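Local coordinates for chitin oligosaccahride binding protein NagB1 (Paenibacillus sp. FPU-7, PDB 7EHP) that binds chitin oligosaccharides, N,N'-diacetylchitobiose and N,N',N''-triacetylchitotriose, as an extracellular solute-binding protein that probably hands them to a membrane transporter, at residues R17-M20 against L21-I24; V301-I304 against K305-S309; E310-Q313 against K314-L317. All coordinates share one frame; numbering follows the deposited sequence.

Interaction 1. Residues R17-M20 against L21-I24; sequences RLKM and LEDI. With NAG (2-acetamido-2-deoxy-beta-D-glucopyranose), chain C.
R17 joins the following turn of helix 15-31 through its backbone, L21 N donating to R17 O, while its side chain runs the other way to the bound sugar. The guanidinium meets the acetamido oxygen of NAG at its edge and in its plane: R17 NH1 and NH2 both donate to NAG O7, at 3.0 Å and 2.9 Å. This two-pronged grip fixes the rotation of the guanidinium, and R17, reaching the sugar through a bend at chi3 (81°), belongs to the glycan pocket. L18 lays its CG against the carboxylate of E22, 3.6 Å from E22 OE2; the other oxygen, E22 OE1, forms a salt bridge with R15. K19 sets CG anti to the backbone N (chi1 180°) and bends at chi2 and chi4, which brings NZ to D23 OD1 at 3.0 Å. This salt bridge uses the syn lone pair of OD1; the other oxygen, OD2, is held by R315, so the carboxylate bridges two cations. M20 accepts I24 N at its O, 2.9 Å away and nearly straight (169°), and its CE lies 4.3 Å from I24 CD1. Within the beta-alpha-beta unit of strand 3-7, helix 15-31 and strand 37-41, L18 and L21 pack on H7 of strand 3-7, M20 touches helices 294-307 and 310-320, and I24 rests on helix 294-307.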
ATOM      1  N   ARG A  17       5.095 -14.537  -5.697  1.00 15.33           N
ATOM      2  CA  ARG A  17       4.912 -14.262  -4.270  1.00 15.50           C
ATOM      3  C   ARG A  17       4.163 -15.396  -3.573  1.00 16.83           C
ATOM      4  O   ARG A  17       4.479 -15.733  -2.425  1.00 16.96           O
ATOM      5  CB  ARG A  17       4.172 -12.940  -4.070  1.00 16.22           C
ATOM      6  CG  ARG A  17       4.911 -11.724  -4.627  1.00 18.66           C
ATOM      7  CD  ARG A  17       4.289 -10.427  -4.140  1.00 16.01           C
ATOM      8  NE  ARG A  17       4.740 -10.073  -2.797  1.00 19.72           N
ATOM      9  CZ  ARG A  17       4.447  -8.924  -2.195  1.00 18.40           C
ATOM     10  NH1 ARG A  17       3.696  -8.031  -2.823  1.00 15.80           N
ATOM     11  NH2 ARG A  17       4.887  -8.671  -0.966  1.00 11.45           N
ATOM     12  N   LEU A  18       3.165 -15.993  -4.238  1.00 17.93           N
ATOM     13  CA  LEU A  18       2.475 -17.134  -3.639  1.00 15.72           C
ATOM     14  C   LEU A  18       3.377 -18.362  -3.607  1.00 19.33           C
ATOM     15  O   LEU A  18       3.411 -19.094  -2.609  1.00 17.38           O
ATOM     16  CB  LEU A  18       1.187 -17.450  -4.389  1.00 15.70           C
ATOM     17  CG  LEU A  18       0.332 -18.616  -3.863  1.00 21.17           C
ATOM     18  CD1 LEU A  18       0.154 -18.610  -2.337  1.00 15.99           C
ATOM     19  CD2 LEU A  18      -1.016 -18.638  -4.575  1.00 17.12           C
ATOM     20  N   LYS A  19       4.112 -18.601  -4.691  1.00 14.97           N
ATOM     21  CA  LYS A  19       5.066 -19.701  -4.712  1.00 16.70           C
ATOM     22  C   LYS A  19       6.060 -19.596  -3.560  1.00 19.01           C
ATOM     23  O   LYS A  19       6.433 -20.617  -2.963  1.00 23.24           O
ATOM     24  CB  LYS A  19       5.785 -19.732  -6.062  1.00 22.17           C
ATOM     25  CG  LYS A  19       6.817 -20.840  -6.194  1.00 22.93           C
ATOM     26  CD  LYS A  19       6.211 -22.213  -5.923  1.00 26.79           C
ATOM     27  CE  LYS A  19       7.073 -23.312  -6.551  1.00 31.35           C
ATOM     28  NZ  LYS A  19       8.324 -23.487  -5.762  1.00 31.01           N
ATOM     29  N   MET A  20       6.473 -18.371  -3.201  1.00 19.21           N
ATOM     30  CA  MET A  20       7.348 -18.210  -2.038  1.00 18.15           C
ATOM     31  C   MET A  20       6.618 -18.605  -0.761  1.00 20.44           C
ATOM     32  O   MET A  20       7.184 -19.291   0.098  1.00 16.50           O
ATOM     33  CB  MET A  20       7.879 -16.776  -1.942  1.00 18.07           C
ATOM     34  CG  MET A  20       9.057 -16.600  -0.979  1.00 20.33           C
ATOM     35  SD  MET A  20       9.801 -14.935  -0.893  1.00 20.33           S
ATOM     36  CE  MET A  20       8.887 -14.224   0.484  1.00 13.63           C
ATOM     37  N   LEU A  21       5.347 -18.208  -0.631  1.00 18.67           N
ATOM     38  CA  LEU A  21       4.559 -18.644   0.522  1.00 18.13           C
ATOM     39  C   LEU A  21       4.463 -20.165   0.584  1.00 18.97           C
ATOM     40  O   LEU A  21       4.544 -20.755   1.664  1.00 20.14           O
ATOM     41  CB  LEU A  21       3.157 -18.026   0.469  1.00 14.06           C
ATOM     42  CG  LEU A  21       3.082 -16.593   1.001  1.00 16.83           C
ATOM     43  CD1 LEU A  21       1.781 -15.898   0.583  1.00 16.77           C
ATOM     44  CD2 LEU A  21       3.247 -16.553   2.519  1.00 14.65           C
ATOM     45  N   GLU A  22       4.288 -20.819  -0.569  1.00 20.11           N
ATOM     46  CA  GLU A  22       4.217 -22.279  -0.592  1.00 20.93           C
ATOM     47  C   GLU A  22       5.549 -22.912  -0.200  1.00 24.46           C
ATOM     48  O   GLU A  22       5.570 -23.972   0.445  1.00 19.58           O
ATOM     49  CB  GLU A  22       3.785 -22.763  -1.977  1.00 17.93           C
ATOM     50  CG  GLU A  22       2.345 -22.382  -2.328  1.00 18.78           C
ATOM     51  CD  GLU A  22       2.024 -22.530  -3.797  1.00 21.43           C
ATOM     52  OE1 GLU A  22       2.895 -23.029  -4.554  1.00 20.31           O
ATOM     53  OE2 GLU A  22       0.891 -22.153  -4.199  1.00 20.74           O
ATOM     54  N   ASP A  23       6.669 -22.308  -0.619  1.00 17.54           N
ATOM     55  CA  ASP A  23       7.973 -22.798  -0.169  1.00 21.46           C
ATOM     56  C   ASP A  23       8.101 -22.664   1.339  1.00 19.10           C
ATOM     57  O   ASP A  23       8.532 -23.601   2.028  1.00 19.21           O
ATOM     58  CB  ASP A  23       9.111 -22.042  -0.865  1.00 24.79           C
ATOM     59  CG  ASP A  23       9.229 -22.387  -2.336  1.00 25.79           C
ATOM     60  OD1 ASP A  23       8.475 -23.263  -2.798  1.00 35.76           O
ATOM     61  OD2 ASP A  23      10.076 -21.782  -3.035  1.00 30.31           O
ATOM     62  N   ILE A  24       7.722 -21.496   1.873  1.00 17.80           N
ATOM     63  CA  ILE A  24       7.753 -21.293   3.319  1.00 20.67           C
ATOM     64  C   ILE A  24       6.874 -22.333   4.019  1.00 16.82           C
ATOM     65  O   ILE A  24       7.254 -22.892   5.057  1.00 16.87           O
ATOM     66  CB  ILE A  24       7.348 -19.839   3.667  1.00 14.63           C
ATOM     67  CG1 ILE A  24       8.431 -18.851   3.199  1.00 18.16           C
ATOM     68  CG2 ILE A  24       7.122 -19.694   5.174  1.00 14.73           C
ATOM     69  CD1 ILE A  24       8.040 -17.354   3.281  1.00 19.52           C
TER
HETATM   70  C1  NAG C   1       0.321  -6.040  -1.189  1.00 17.58           C
HETATM   71  C2  NAG C   1       1.046  -5.014  -0.321  1.00 17.48           C
HETATM   72  C3  NAG C   1       0.041  -4.036   0.288  1.00 17.33           C
HETATM   73  C4  NAG C   1      -0.935  -3.493  -0.760  1.00 14.46           C
HETATM   74  C5  NAG C   1      -1.453  -4.617  -1.670  1.00 18.25           C
HETATM   75  C6  NAG C   1      -2.321  -4.164  -2.825  1.00 20.80           C
HETATM   76  C7  NAG C   1       3.072  -6.112   0.554  1.00 15.67           C
HETATM   77  C8  NAG C   1       3.725  -6.708   1.766  1.00 14.79           C
HETATM   78  N2  NAG C   1       1.826  -5.656   0.728  1.00 15.09           N
HETATM   79  O1  NAG C   1       1.233  -6.948  -1.702  1.00 33.12           O
HETATM   80  O3  NAG C   1       0.757  -2.986   0.935  1.00 15.87           O
HETATM   81  O4  NAG C   1      -2.082  -3.020  -0.061  1.00 14.48           O
HETATM   82  O5  NAG C   1      -0.367  -5.372  -2.224  1.00 17.31           O
HETATM   83  O6  NAG C   1      -2.993  -5.282  -3.401  1.00 16.44           O
HETATM   84  O7  NAG C   1       3.645  -6.058  -0.534  1.00 17.72           O

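Interaction 2. Residues V301-I304 against K305-S309; sequences VEFI and KIMYS
The F303 ring has M307 CB over one face, 4.1 Å from the ring centroid and 18° off the normal, a CH-pi contact displaced toward the rim. The Y308 ring carries M307 CG over the centre of one face, 3.9 Å above its plane, and has I304 CA at its edge and in plane. M307 therefore offers successive carbons to two aromatic rings. Between the rings themselves the approach is oblique, F303 CE2 lying 4.1 Å from Y308 CE2.

The torsions account for this grouping. F303 sets CG anti to the backbone N (chi1 175°) and runs side by side with M307, whose chain bends at chi2 and chi3 to bring CE within 3.9 Å of F303 CZ. I304 closes the cluster with its CG2 branch, 3.9 Å from Y308 CD2.

The backbone keeps these side chains in step: M307 N donates to F303 O at 2.8 Å, and Y308 N still reaches I304 O, although Y308 itself has left helical geometry. Outside the two segments, Y286 of strand 277-288 meets F303 edge-to-face, and Y308 OH is hydrogen-bonded to L113 O of strand 109-125, which satisfies the hydroxyl of a buried ring.

Where helix 294-307 ends, S309 OG donates to I306 O at 2.9 Å and also accepts from M312 N, joining the last turn of one helix to the first turn of the next. The last helical turn thus packs M307 carbons against both rings, and a tight turn links helix 294-307 to helix 310-320, with Y308 at the centre of an inverse gamma turn and S309 as the N-cap of the second helix.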
ATOM      1  N   VAL A 301       6.386 -19.653  14.904  1.00 23.01           N
ATOM      2  CA  VAL A 301       7.802 -19.331  15.087  1.00 19.27           C
ATOM      3  C   VAL A 301       8.597 -19.711  13.843  1.00 18.75           C
ATOM      4  O   VAL A 301       9.463 -18.954  13.378  1.00 20.31           O
ATOM      5  CB  VAL A 301       8.362 -20.043  16.334  1.00 21.52           C
ATOM      6  CG1 VAL A 301       9.887 -19.952  16.337  1.00 19.38           C
ATOM      7  CG2 VAL A 301       7.778 -19.460  17.603  1.00 23.26           C
ATOM      8  N   GLU A 302       8.347 -20.908  13.313  1.00 20.31           N
ATOM      9  CA  GLU A 302       8.997 -21.319  12.070  1.00 18.74           C
ATOM     10  C   GLU A 302       8.662 -20.362  10.934  1.00 17.92           C
ATOM     11  O   GLU A 302       9.538 -19.982  10.145  1.00 19.98           O
ATOM     12  CB  GLU A 302       8.579 -22.739  11.704  1.00 15.21           C
ATOM     13  CG  GLU A 302       9.267 -23.830  12.494  1.00 30.33           C
ATOM     14  CD  GLU A 302      10.781 -23.654  12.543  1.00 37.23           C
ATOM     15  OE1 GLU A 302      11.408 -23.534  11.463  1.00 35.52           O
ATOM     16  OE2 GLU A 302      11.346 -23.663  13.666  1.00 39.70           O
ATOM     17  N   PHE A 303       7.396 -19.967  10.825  1.00 15.00           N
ATOM     18  CA  PHE A 303       7.032 -19.016   9.776  1.00 15.79           C
ATOM     19  C   PHE A 303       7.847 -17.736   9.910  1.00 15.55           C
ATOM     20  O   PHE A 303       8.418 -17.236   8.930  1.00 19.49           O
ATOM     21  CB  PHE A 303       5.538 -18.698   9.826  1.00 16.64           C
ATOM     22  CG  PHE A 303       5.128 -17.628   8.845  1.00 16.55           C
ATOM     23  CD1 PHE A 303       4.836 -17.967   7.533  1.00 11.68           C
ATOM     24  CD2 PHE A 303       5.096 -16.273   9.226  1.00 15.96           C
ATOM     25  CE1 PHE A 303       4.470 -16.977   6.598  1.00 17.02           C
ATOM     26  CE2 PHE A 303       4.752 -15.274   8.297  1.00 16.37           C
ATOM     27  CZ  PHE A 303       4.433 -15.643   6.982  1.00 13.69           C
ATOM     28  N   ILE A 304       7.926 -17.205  11.127  1.00 16.29           N
ATOM     29  CA  ILE A 304       8.704 -15.989  11.354  1.00 20.15           C
ATOM     30  C   ILE A 304      10.161 -16.206  10.974  1.00 20.31           C
ATOM     31  O   ILE A 304      10.773 -15.377  10.285  1.00 17.38           O
ATOM     32  CB  ILE A 304       8.553 -15.543  12.815  1.00 16.15           C
ATOM     33  CG1 ILE A 304       7.127 -15.058  13.058  1.00 19.72           C
ATOM     34  CG2 ILE A 304       9.562 -14.454  13.142  1.00 17.84           C
ATOM     35  CD1 ILE A 304       6.834 -14.756  14.506  1.00 23.26           C
ATOM     36  N   LYS A 305      10.733 -17.335  11.390  1.00 18.20           N
ATOM     37  CA  LYS A 305      12.146 -17.581  11.131  1.00 19.49           C
ATOM     38  C   LYS A 305      12.431 -17.662   9.638  1.00 21.93           C
ATOM     39  O   LYS A 305      13.476 -17.196   9.172  1.00 22.46           O
ATOM     40  CB  LYS A 305      12.589 -18.865  11.839  1.00 21.67           C
ATOM     41  CG  LYS A 305      14.089 -19.042  11.837  1.00 31.37           C
ATOM     42  CD  LYS A 305      14.520 -20.134  12.791  1.00 32.29           C
ATOM     43  CE  LYS A 305      15.931 -20.592  12.445  1.00 29.48           C
ATOM     44  NZ  LYS A 305      16.330 -21.823  13.170  1.00 24.20           N
ATOM     45  N   ILE A 306      11.507 -18.232   8.865  1.00 21.02           N
ATOM     46  CA  ILE A 306      11.746 -18.382   7.434  1.00 19.71           C
ATOM     47  C   ILE A 306      11.392 -17.096   6.682  1.00 22.58           C
ATOM     48  O   ILE A 306      12.205 -16.565   5.914  1.00 18.98           O
ATOM     49  CB  ILE A 306      10.970 -19.602   6.900  1.00 23.35           C
ATOM     50  CG1 ILE A 306      11.439 -20.868   7.629  1.00 20.04           C
ATOM     51  CG2 ILE A 306      11.160 -19.764   5.403  1.00 20.47           C
ATOM     52  CD1 ILE A 306      10.369 -21.948   7.779  1.00 22.52           C
ATOM     53  N   MET A 307      10.186 -16.559   6.899  1.00 19.19           N
ATOM     54  CA  MET A 307       9.765 -15.376   6.137  1.00 19.73           C
ATOM     55  C   MET A 307      10.667 -14.177   6.421  1.00 17.38           C
ATOM     56  O   MET A 307      11.091 -13.467   5.501  1.00 16.89           O
ATOM     57  CB  MET A 307       8.308 -15.037   6.459  1.00 18.28           C
ATOM     58  CG  MET A 307       7.782 -13.719   5.848  1.00 14.30           C
ATOM     59  SD  MET A 307       7.773 -13.723   4.041  1.00 21.06           S
ATOM     60  CE  MET A 307       6.125 -14.321   3.696  1.00 16.28           C
ATOM     61  N   TYR A 308      10.978 -13.940   7.687  1.00 21.42           N
ATOM     62  CA  TYR A 308      11.723 -12.752   8.082  1.00 20.47           C
ATOM     63  C   TYR A 308      13.208 -13.096   8.169  1.00 25.18           C
ATOM     64  O   TYR A 308      13.845 -13.062   9.220  1.00 23.35           O
ATOM     65  CB  TYR A 308      11.169 -12.202   9.386  1.00 17.93           C
ATOM     66  CG  TYR A 308       9.713 -11.850   9.256  1.00 17.99           C
ATOM     67  CD1 TYR A 308       9.328 -10.659   8.651  1.00 16.77           C
ATOM     68  CD2 TYR A 308       8.721 -12.707   9.729  1.00 17.37           C
ATOM     69  CE1 TYR A 308       7.991 -10.334   8.502  1.00 15.83           C
ATOM     70  CE2 TYR A 308       7.381 -12.392   9.588  1.00 17.10           C
ATOM     71  CZ  TYR A 308       7.024 -11.198   8.978  1.00 17.66           C
ATOM     72  OH  TYR A 308       5.702 -10.860   8.843  1.00 19.01           O
ATOM     73  N   SER A 309      13.753 -13.416   7.007  1.00 21.38           N
ATOM     74  CA  SER A 309      15.144 -13.791   6.860  1.00 22.01           C
ATOM     75  C   SER A 309      15.709 -13.036   5.674  1.00 21.64           C
ATOM     76  O   SER A 309      14.974 -12.601   4.782  1.00 21.90           O
ATOM     77  CB  SER A 309      15.303 -15.302   6.624  1.00 22.50           C
ATOM     78  OG  SER A 309      14.834 -15.621   5.312  1.00 20.61           O
TER

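Interaction 3. Residues E310-Q313 against K314-L317; sequences EEMQ and KRQL
E310 and K314 meet one helical turn apart, K314 NZ lying 2.8 Å from E310 OE2 in a salt bridge made on the anti lone pair of that oxygen. The two chains cross obliquely, and their methylenes also touch, nearer the backbone, E310 CG being 3.8 Å from K314 CD. Both are extended beyond CG, which lets the lysine follow the glutamate to its end.

On another side of the helix, the Q313 and Q316 side chains run alongside each other with their amide planes 49° apart. Their NE2 atoms are both donors and are not bonded to one another; each donates to T115 O of strand 109-125, so one carbonyl gathers two amides. A water donates to Q313 O at 2.9 Å; its 2.5 Å approach to Q316 NE2 is too short to be relied on. Q316 holds CG between the backbone N and the carbonyl carbon (chi1 65°), with CG 3.3 Å from Q313 O.

A second water spans E311 and R315, donating to E311 OE2 (2.7 Å) and accepting from R315 NH1 (3.0 Å).

Farther out, S329 N bonds E310 OE2, M326 N bonds Q313 OE1, R27 pairs with E311, and E319 OE1 with R315 NE, the guanidinium having its stronger partner in D23. This helix carries an i to i+4 salt bridge on one flank and, on another, buried glutamines at i and i+3 hydrogen-bonded to strand 109-125.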
ATOM      1  N   GLU A 310      17.031 -12.909   5.651  1.00 16.23           N
ATOM      2  CA  GLU A 310      17.642 -12.230   4.527  1.00 25.02           C
ATOM      3  C   GLU A 310      17.438 -13.009   3.239  1.00 23.64           C
ATOM      4  O   GLU A 310      17.291 -12.398   2.165  1.00 19.01           O
ATOM      5  CB  GLU A 310      19.117 -11.945   4.830  1.00 30.86           C
ATOM      6  CG  GLU A 310      19.897 -11.394   3.655  1.00 38.89           C
ATOM      7  CD  GLU A 310      21.123 -10.607   4.076  1.00 41.72           C
ATOM      8  OE1 GLU A 310      21.214 -10.236   5.271  1.00 39.03           O
ATOM      9  OE2 GLU A 310      21.984 -10.359   3.204  1.00 46.91           O
ATOM     10  N   GLU A 311      17.353 -14.343   3.333  1.00 22.52           N
ATOM     11  CA  GLU A 311      17.087 -15.159   2.150  1.00 20.65           C
ATOM     12  C   GLU A 311      15.748 -14.785   1.514  1.00 22.81           C
ATOM     13  O   GLU A 311      15.656 -14.570   0.302  1.00 19.47           O
ATOM     14  CB  GLU A 311      17.099 -16.648   2.509  1.00 25.30           C
ATOM     15  CG  GLU A 311      16.481 -17.515   1.407  1.00 21.12           C
ATOM     16  CD  GLU A 311      16.230 -18.958   1.814  1.00 25.97           C
ATOM     17  OE1 GLU A 311      16.357 -19.291   3.013  1.00 27.39           O
ATOM     18  OE2 GLU A 311      15.891 -19.761   0.927  1.00 25.97           O
ATOM     19  N   MET A 312      14.691 -14.712   2.315  1.00 20.79           N
ATOM     20  CA  MET A 312      13.401 -14.481   1.690  1.00 21.27           C
ATOM     21  C   MET A 312      13.226 -13.009   1.316  1.00 20.80           C
ATOM     22  O   MET A 312      12.640 -12.700   0.274  1.00 18.73           O
ATOM     23  CB  MET A 312      12.283 -14.963   2.608  1.00 20.79           C
ATOM     24  CG  MET A 312      12.199 -16.485   2.731  1.00 22.87           C
ATOM     25  SD  MET A 312      11.854 -17.271   1.150  1.00 21.39           S
ATOM     26  CE  MET A 312      12.335 -18.987   1.426  1.00 23.82           C
ATOM     27  N   GLN A 313      13.750 -12.096   2.144  1.00 20.30           N
ATOM     28  CA  GLN A 313      13.731 -10.673   1.814  1.00 20.54           C
ATOM     29  C   GLN A 313      14.437 -10.401   0.491  1.00 24.46           C
ATOM     30  O   GLN A 313      13.933  -9.642  -0.350  1.00 18.20           O
ATOM     31  CB  GLN A 313      14.386  -9.871   2.938  1.00 18.88           C
ATOM     32  CG  GLN A 313      13.564  -9.813   4.199  1.00 19.27           C
ATOM     33  CD  GLN A 313      12.443  -8.789   4.117  1.00 21.37           C
ATOM     34  OE1 GLN A 313      12.676  -7.583   4.260  1.00 21.37           O
ATOM     35  NE2 GLN A 313      11.221  -9.262   3.889  1.00 20.22           N
ATOM     36  N   LYS A 314      15.613 -11.005   0.289  1.00 21.14           N
ATOM     37  CA  LYS A 314      16.314 -10.823  -0.986  1.00 22.68           C
ATOM     38  C   LYS A 314      15.552 -11.463  -2.136  1.00 20.39           C
ATOM     39  O   LYS A 314      15.482 -10.895  -3.237  1.00 21.68           O
ATOM     40  CB  LYS A 314      17.721 -11.417  -0.918  1.00 26.09           C
ATOM     41  CG  LYS A 314      18.766 -10.535  -0.264  1.00 33.00           C
ATOM     42  CD  LYS A 314      20.101 -11.275  -0.176  1.00 42.23           C
ATOM     43  CE  LYS A 314      21.264 -10.324   0.001  1.00 48.05           C
ATOM     44  NZ  LYS A 314      22.457 -11.047   0.513  1.00 53.55           N
ATOM     45  N   ARG A 315      14.983 -12.650  -1.902  1.00 19.07           N
ATOM     46  CA  ARG A 315      14.275 -13.364  -2.959  1.00 20.56           C
ATOM     47  C   ARG A 315      13.126 -12.522  -3.516  1.00 20.90           C
ATOM     48  O   ARG A 315      12.991 -12.353  -4.737  1.00 20.16           O
ATOM     49  CB  ARG A 315      13.770 -14.703  -2.419  1.00 21.13           C
ATOM     50  CG  ARG A 315      12.856 -15.450  -3.381  1.00 22.48           C
ATOM     51  CD  ARG A 315      12.663 -16.904  -2.971  1.00 18.71           C
ATOM     52  NE  ARG A 315      11.601 -17.549  -3.755  1.00 25.02           N
ATOM     53  CZ  ARG A 315      11.116 -18.763  -3.506  1.00 22.72           C
ATOM     54  NH1 ARG A 315      11.613 -19.477  -2.496  1.00 19.87           N
ATOM     55  NH2 ARG A 315      10.146 -19.269  -4.265  1.00 16.57           N
ATOM     56  N   GLN A 316      12.291 -11.974  -2.635  1.00 18.20           N
ATOM     57  CA  GLN A 316      11.136 -11.220  -3.107  1.00 19.00           C
ATOM     58  C   GLN A 316      11.569  -9.907  -3.734  1.00 18.66           C
ATOM     59  O   GLN A 316      10.875  -9.378  -4.610  1.00 19.14           O
ATOM     60  CB  GLN A 316      10.148 -10.988  -1.966  1.00 14.88           C
ATOM     61  CG  GLN A 316      10.708 -10.103  -0.866  1.00 18.27           C
ATOM     62  CD  GLN A 316       9.669  -9.737   0.164  1.00 20.61           C
ATOM     63  OE1 GLN A 316       8.675 -10.449   0.334  1.00 18.80           O
ATOM     64  NE2 GLN A 316       9.887  -8.614   0.860  1.00 15.18           N
ATOM     65  N   LEU A 317      12.728  -9.382  -3.329  1.00 22.02           N
ATOM     66  CA  LEU A 317      13.263  -8.194  -3.988  1.00 20.79           C
ATOM     67  C   LEU A 317      13.709  -8.522  -5.408  1.00 19.27           C
ATOM     68  O   LEU A 317      13.345  -7.828  -6.364  1.00 22.04           O
ATOM     69  CB  LEU A 317      14.429  -7.619  -3.179  1.00 17.70           C
ATOM     70  CG  LEU A 317      15.175  -6.487  -3.888  1.00 18.95           C
ATOM     71  CD1 LEU A 317      14.228  -5.295  -4.097  1.00 19.33           C
ATOM     72  CD2 LEU A 317      16.413  -6.051  -3.110  1.00 26.36           C
TER
HETATM   73  O   HOH W   1      14.373 -19.561  -1.349  1.00 26.57           O
HETATM   74  O   HOH W   2      12.055  -7.508   0.213  1.00 23.74           O

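How the interactions relate
Interaction 1 meets the other two across helix packing, whereas interactions 2 and 3 lie on helices 294-307 and 310-320, which follow each other in the chain and touch at I306 O and M312 CG, 3.2 Å apart; each pair of centres is 12 Å apart. Interaction 1 touches interaction 2 through apolar side chains, I24 CD1 lying 3.6 Å from M307 CE, and through M20 CE, 3.8 Å from M307 SD. It touches interaction 3 through a salt bridge, D23 OD2 to R315 NH2 at 2.8 Å, and through M20 CG and M312 SD, 3.6 Å apart. R17 of interaction 1 bonds the sugar directly, while the side chains of Q316 and M307 stand about 6 Å and about 8 Å from a bound NAG.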